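Local coordinates for protein scavenger receptor with C-type lectin type I (Homo sapiens, PDB 2OX8) that binds the leukocyte cell-surface glycan Lewis(x) through its C-type lectin carbohydrate-recognition domain, at residues M56-S61 against G108-A112; H100-C106 against D117-E121. One frame throughout, in Å; residues are numbered along the deposited sequence.

Contact 1: M56-S61 against G108-A112; sequences MVGRES and GLIYA. With ZN (zinc ion), chain I.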
loop_
_atom_site.group_PDB
_atom_site.type_symbol
_atom_site.label_atom_id
_atom_site.label_comp_id
_atom_site.label_asym_id
_atom_site.label_seq_id
_atom_site.Cartn_x
_atom_site.Cartn_y
_atom_site.Cartn_z
ATOM N N MET A 56 -9.123 -1.759 9.093
ATOM C CA MET A 56 -8.516 -0.545 9.619
ATOM C C MET A 56 -9.307 0.114 10.744
ATOM O O MET A 56 -10.279 0.834 10.499
ATOM C CB MET A 56 -8.295 0.455 8.488
ATOM C CG MET A 56 -7.226 0.025 7.513
ATOM S SD MET A 56 -7.173 1.095 6.084
ATOM C CE MET A 56 -6.038 2.386 6.640
ATOM N N VAL A 57 -8.884 -0.136 11.980
ATOM C CA VAL A 57 -9.547 0.438 13.145
ATOM C C VAL A 57 -8.858 1.760 13.445
ATOM O O VAL A 57 -9.513 2.801 13.589
ATOM C CB VAL A 57 -9.438 -0.489 14.363
ATOM C CG1 VAL A 57 -10.346 0.020 15.487
ATOM C CG2 VAL A 57 -9.818 -1.906 13.967
ATOM N N GLY A 58 -7.532 1.720 13.528
ATOM C CA GLY A 58 -6.787 2.940 13.768
ATOM C C GLY A 58 -6.949 3.822 12.543
ATOM O O GLY A 58 -7.151 3.317 11.438
ATOM N N ARG A 59 -6.872 5.137 12.727
ATOM C CA ARG A 59 -7.021 6.073 11.620
ATOM C C ARG A 59 -5.700 6.429 10.939
ATOM O O ARG A 59 -5.630 7.349 10.121
ATOM C CB ARG A 59 -7.719 7.340 12.102
ATOM C CG ARG A 59 -9.218 7.307 11.906
ATOM C CD ARG A 59 -9.963 6.872 13.150
ATOM N NE ARG A 59 -11.402 6.713 12.908
ATOM C CZ ARG A 59 -12.169 7.593 12.268
ATOM N NH1 ARG A 59 -11.662 8.716 11.782
ATOM N NH2 ARG A 59 -13.458 7.349 12.113
ATOM N N GLU A 60 -4.654 5.684 11.268
ATOM C CA GLU A 60 -3.344 5.915 10.686
ATOM C C GLU A 60 -3.335 5.557 9.195
ATOM O O GLU A 60 -4.046 4.658 8.744
ATOM C CB GLU A 60 -2.290 5.089 11.443
ATOM C CG GLU A 60 -2.834 4.279 12.655
ATOM C CD GLU A 60 -3.070 2.794 12.341
ATOM O OE1 GLU A 60 -3.737 2.502 11.336
ATOM O OE2 GLU A 60 -2.594 1.912 13.093
ATOM N N SER A 61 -2.538 6.283 8.426
ATOM C CA SER A 61 -2.403 6.032 6.994
ATOM C C SER A 61 -1.418 4.850 6.854
ATOM O O SER A 61 -0.480 4.742 7.645
ATOM C CB SER A 61 -1.833 7.287 6.326
ATOM O OG SER A 61 -2.087 7.309 4.940
ATOM N N GLY A 108 0.021 5.181 -0.446
ATOM C CA GLY A 108 -0.434 4.707 0.837
ATOM C C GLY A 108 -1.946 4.818 0.877
ATOM O O GLY A 108 -2.543 5.659 0.196
ATOM N N LEU A 109 -2.560 3.952 1.673
ATOM C CA LEU A 109 -4.002 3.905 1.829
ATOM C C LEU A 109 -4.328 4.817 2.998
ATOM O O LEU A 109 -3.566 4.878 3.964
ATOM C CB LEU A 109 -4.409 2.469 2.163
ATOM C CG LEU A 109 -5.809 1.879 1.981
ATOM C CD1 LEU A 109 -5.848 0.538 2.701
ATOM C CD2 LEU A 109 -6.872 2.786 2.556
ATOM N N ILE A 110 -5.436 5.542 2.919
ATOM C CA ILE A 110 -5.824 6.413 4.029
ATOM C C ILE A 110 -7.132 5.931 4.629
ATOM O O ILE A 110 -7.864 5.169 3.999
ATOM C CB ILE A 110 -6.019 7.880 3.584
ATOM C CG1 ILE A 110 -7.174 7.971 2.582
ATOM C CG2 ILE A 110 -4.716 8.419 3.021
ATOM C CD1 ILE A 110 -7.346 9.334 1.949
ATOM N N TYR A 111 -7.425 6.357 5.852
ATOM C CA TYR A 111 -8.686 5.958 6.468
ATOM C C TYR A 111 -9.722 6.481 5.488
ATOM O O TYR A 111 -9.619 7.621 5.032
ATOM C CB TYR A 111 -8.878 6.624 7.828
ATOM C CG TYR A 111 -9.894 5.914 8.695
ATOM C CD1 TYR A 111 -9.616 4.651 9.229
ATOM C CD2 TYR A 111 -11.141 6.487 8.965
ATOM C CE1 TYR A 111 -10.546 3.978 10.006
ATOM C CE2 TYR A 111 -12.087 5.811 9.748
ATOM C CZ TYR A 111 -11.780 4.560 10.264
ATOM O OH TYR A 111 -12.692 3.888 11.052
ATOM N N ALA A 112 -10.693 5.640 5.156
ATOM C CA ALA A 112 -11.751 5.962 4.192
ATOM C C ALA A 112 -11.536 5.037 3.003
ATOM O O ALA A 112 -12.445 4.809 2.199
ATOM C CB ALA A 112 -11.684 7.423 3.739
HETATM ZN ZN ZN I . -4.251 0.936 10.776
HETATM O O HOH W 1 -5.294 2.922 9.803
HETATM O O HOH W 2 -5.116 -1.104 11.656
#
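In the C-type lectin fold of this domain, Tyr111 in the turn after strand 106-109 meets Arg59 in the loop that carries the chain from helix 46-55 into strand 62-67. The meeting is a CH-pi contact. Arg59 CG lies 3.6 Å from the centroid of the Tyr111 ring, close to the ring normal and so over the face, and the chain, bent at chi2, then brings the guanidinium back over part of the same face, its plane 33° from that of the ring. How closely the guanidinium approaches is doubtful in this model, and the contact rests on CG. With CG of Tyr111 anti to the backbone N (chi1 -161°), the ring reaches over to the 56-61 loop. Its edge is turned to the main chain there: CE1 lies 3.2 Å from the carbonyl O of Met56, near the ring plane.

Next to the ring contact, Met56 and Leu109 pack together. Met56 holds CG anti to its carbonyl carbon (chi1 -69°) and is extended at chi2, which brings SD 3.7 Å from CD1 of Leu109; the bend at chi3 then turns CE toward Leu109 CD2 and the main chain of Ile110. His62 and Ile64 on strand 62-67 touch Met56 and Leu109 respectively. Glu60 points away from 108-112 and binds a zinc ion through OE1; two waters and His62 are further ligands.

At the far end, where the loop enters its strand, the contact becomes polar. Ser61 OG gives a hydrogen bond to the carbonyl O of Leu109 at 3.0 Å, approaching from above the carbonyl plane and not along a lone pair, and the same hydroxyl oxygen lies 3.4 Å from CG2 of Ile110.

Contact 2: H100-C106 against D117-E121; sequences HGPGEDC and DFQCE. With ZN (zinc ion), chain H.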
loop_
_atom_site.group_PDB
_atom_site.type_symbol
_atom_site.label_atom_id
_atom_site.label_comp_id
_atom_site.label_asym_id
_atom_site.label_seq_id
_atom_site.Cartn_x
_atom_site.Cartn_y
_atom_site.Cartn_z
ATOM N N HIS A 100 2.609 15.002 -9.616
ATOM C CA HIS A 100 3.058 15.122 -8.229
ATOM C C HIS A 100 4.512 15.583 -8.235
ATOM O O HIS A 100 5.171 15.571 -9.276
ATOM C CB HIS A 100 2.910 13.802 -7.456
ATOM C CG HIS A 100 3.522 12.617 -8.135
ATOM N ND1 HIS A 100 2.823 11.825 -9.017
ATOM C CD2 HIS A 100 4.768 12.091 -8.059
ATOM C CE1 HIS A 100 3.611 10.860 -9.456
ATOM N NE2 HIS A 100 4.797 10.999 -8.889
ATOM N N GLY A 101 5.007 15.997 -7.076
ATOM C CA GLY A 101 6.368 16.486 -7.008
ATOM C C GLY A 101 7.362 15.391 -6.729
ATOM O O GLY A 101 6.973 14.239 -6.526
ATOM N N PRO A 102 8.662 15.718 -6.724
ATOM C CA PRO A 102 9.728 14.746 -6.459
ATOM C C PRO A 102 9.578 14.131 -5.069
ATOM O O PRO A 102 9.106 14.787 -4.135
ATOM C CB PRO A 102 10.995 15.586 -6.581
ATOM C CG PRO A 102 10.531 16.951 -6.155
ATOM C CD PRO A 102 9.215 17.073 -6.878
ATOM N N GLY A 103 9.969 12.867 -4.945
ATOM C CA GLY A 103 9.872 12.190 -3.667
ATOM C C GLY A 103 8.538 11.513 -3.418
ATOM O O GLY A 103 8.492 10.409 -2.880
ATOM N N GLU A 104 7.446 12.167 -3.803
ATOM C CA GLU A 104 6.112 11.601 -3.596
ATOM C C GLU A 104 5.840 10.536 -4.647
ATOM O O GLU A 104 4.944 10.671 -5.473
ATOM C CB GLU A 104 5.052 12.699 -3.691
ATOM C CG GLU A 104 5.570 14.072 -3.327
ATOM C CD GLU A 104 4.456 15.052 -3.093
ATOM O OE1 GLU A 104 3.507 15.060 -3.905
ATOM O OE2 GLU A 104 4.535 15.813 -2.102
ATOM N N ASP A 105 6.616 9.463 -4.597
ATOM C CA ASP A 105 6.479 8.389 -5.567
ATOM C C ASP A 105 6.079 7.079 -4.890
ATOM O O ASP A 105 6.203 6.003 -5.473
ATOM C CB ASP A 105 7.808 8.248 -6.311
ATOM C CG ASP A 105 8.320 9.591 -6.855
ATOM O OD1 ASP A 105 7.743 10.095 -7.828
ATOM O OD2 ASP A 105 9.292 10.151 -6.292
ATOM N N CYS A 106 5.584 7.186 -3.658
ATOM C CA CYS A 106 5.164 6.027 -2.874
ATOM C C CYS A 106 3.724 6.188 -2.392
ATOM O O CYS A 106 3.411 7.132 -1.667
ATOM C CB CYS A 106 6.091 5.849 -1.668
ATOM S SG CYS A 106 7.830 5.528 -2.116
ATOM N N ASP A 117 -0.814 9.525 -2.909
ATOM C CA ASP A 117 0.593 9.304 -3.139
ATOM C C ASP A 117 1.360 10.266 -2.259
ATOM O O ASP A 117 1.412 11.455 -2.527
ATOM C CB ASP A 117 0.941 9.512 -4.614
ATOM C CG ASP A 117 0.771 10.935 -5.051
ATOM O OD1 ASP A 117 -0.331 11.480 -4.833
ATOM O OD2 ASP A 117 1.735 11.504 -5.610
ATOM N N PHE A 118 1.932 9.735 -1.190
ATOM C CA PHE A 118 2.706 10.521 -0.248
ATOM C C PHE A 118 4.140 10.510 -0.731
ATOM O O PHE A 118 4.450 9.926 -1.774
ATOM C CB PHE A 118 2.681 9.878 1.142
ATOM C CG PHE A 118 1.332 9.396 1.569
ATOM C CD1 PHE A 118 0.704 8.356 0.894
ATOM C CD2 PHE A 118 0.691 9.974 2.660
ATOM C CE1 PHE A 118 -0.544 7.900 1.303
ATOM C CE2 PHE A 118 -0.560 9.521 3.073
ATOM C CZ PHE A 118 -1.175 8.486 2.396
ATOM N N GLN A 119 5.017 11.163 0.026
ATOM C CA GLN A 119 6.423 11.147 -0.318
ATOM C C GLN A 119 7.059 10.051 0.518
ATOM O O GLN A 119 6.753 9.894 1.703
ATOM C CB GLN A 119 7.130 12.465 0.005
ATOM C CG GLN A 119 8.619 12.365 -0.341
ATOM C CD GLN A 119 9.467 13.440 0.289
ATOM O OE1 GLN A 119 9.497 14.579 -0.179
ATOM N NE2 GLN A 119 10.167 13.084 1.363
ATOM N N CYS A 120 7.947 9.288 -0.097
ATOM C CA CYS A 120 8.620 8.224 0.619
ATOM C C CYS A 120 9.432 8.930 1.702
ATOM O O CYS A 120 9.362 10.152 1.829
ATOM C CB CYS A 120 9.505 7.460 -0.355
ATOM S SG CYS A 120 8.755 7.349 -2.022
ATOM N N GLU A 121 10.197 8.187 2.490
ATOM C CA GLU A 121 10.979 8.818 3.558
ATOM C C GLU A 121 10.062 9.445 4.609
ATOM O O GLU A 121 10.502 9.791 5.705
ATOM C CB GLU A 121 11.947 9.864 2.985
ATOM C CG GLU A 121 13.183 9.237 2.342
ATOM C CD GLU A 121 14.221 10.261 1.926
ATOM O OE1 GLU A 121 13.959 11.019 0.967
ATOM O OE2 GLU A 121 15.300 10.310 2.563
HETATM ZN ZN ZN H . 6.566 9.742 -9.083
#
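His100 and Asp117 meet obliquely, the imidazole and carboxylate planes 67° apart, with Asp117 OD2 3.2 Å from His100 CB. With CG between the backbone N and carbonyl carbon (chi1 52°) and chi2 at -90°, His100 turns the NE2 side of its ring to a zinc ion at 2.2 Å, while ND1 is hydrogen-bonded to the carbonyl O of Pro93. Asp105 binds that metal through OD1, which lies in the imidazole plane at the ring edge; Asp68 and Glu72 complete the protein ligands. Glu104 stands nearly at right angles to Gln119, their closest side-chain atoms being aliphatic carbons, Glu104 CG and Gln119 CB. In C-type lectins the acidic pair in this loop, here Glu104-Asp105, and the aspartate near the end of strand 115-118, last residue of the Trp-Asn-Asp (WND) motif, typically belong to the calcium and sugar sites. Glu104 OE1 and Asp117 OD2, 4.3 Å apart, are consistent with such an acidic pocket. An inverse gamma turn centred on Glu104 shapes the loop, and Cys120 N donates to Gly103 O at 3.0 Å. The extended Gln119 side chain places NE2 to donate to Cys120 O, almost exactly in the amide plane. Cys106 and Phe118 form an antiparallel hydrogen-bonded pair, though Phe118 N to Cys106 O is weak. The Cys106-Cys120 disulfide, its CB-S bonds roughly perpendicular, packs against Phe26 of helix 26-35.

How the contacts relate
Both contacts reach the same sheet: contact 1 takes the end of strand 106-109 against the 56-61 loop, contact 2 its start against the end of strand 115-118. Contact 1 is partly buried; contact 2 is a surface contact in the metal-binding loop region. Chemistry follows place: contact 1 rests on aromatic, aliphatic and thioether packing with one side-chain hydrogen bond, whereas a disulfide and backbone bonds join the segments of contact 2, with acidic side chains as neighbours. Contact 1 supplies one zinc ligand, Glu60; contact 2 supplies two, His100 and Asp105, both from 100-106. The segments alternate along the chain, and Phe118 of contact 2 packs on Ile110 of contact 1, CZ to CG2 3.6 Å.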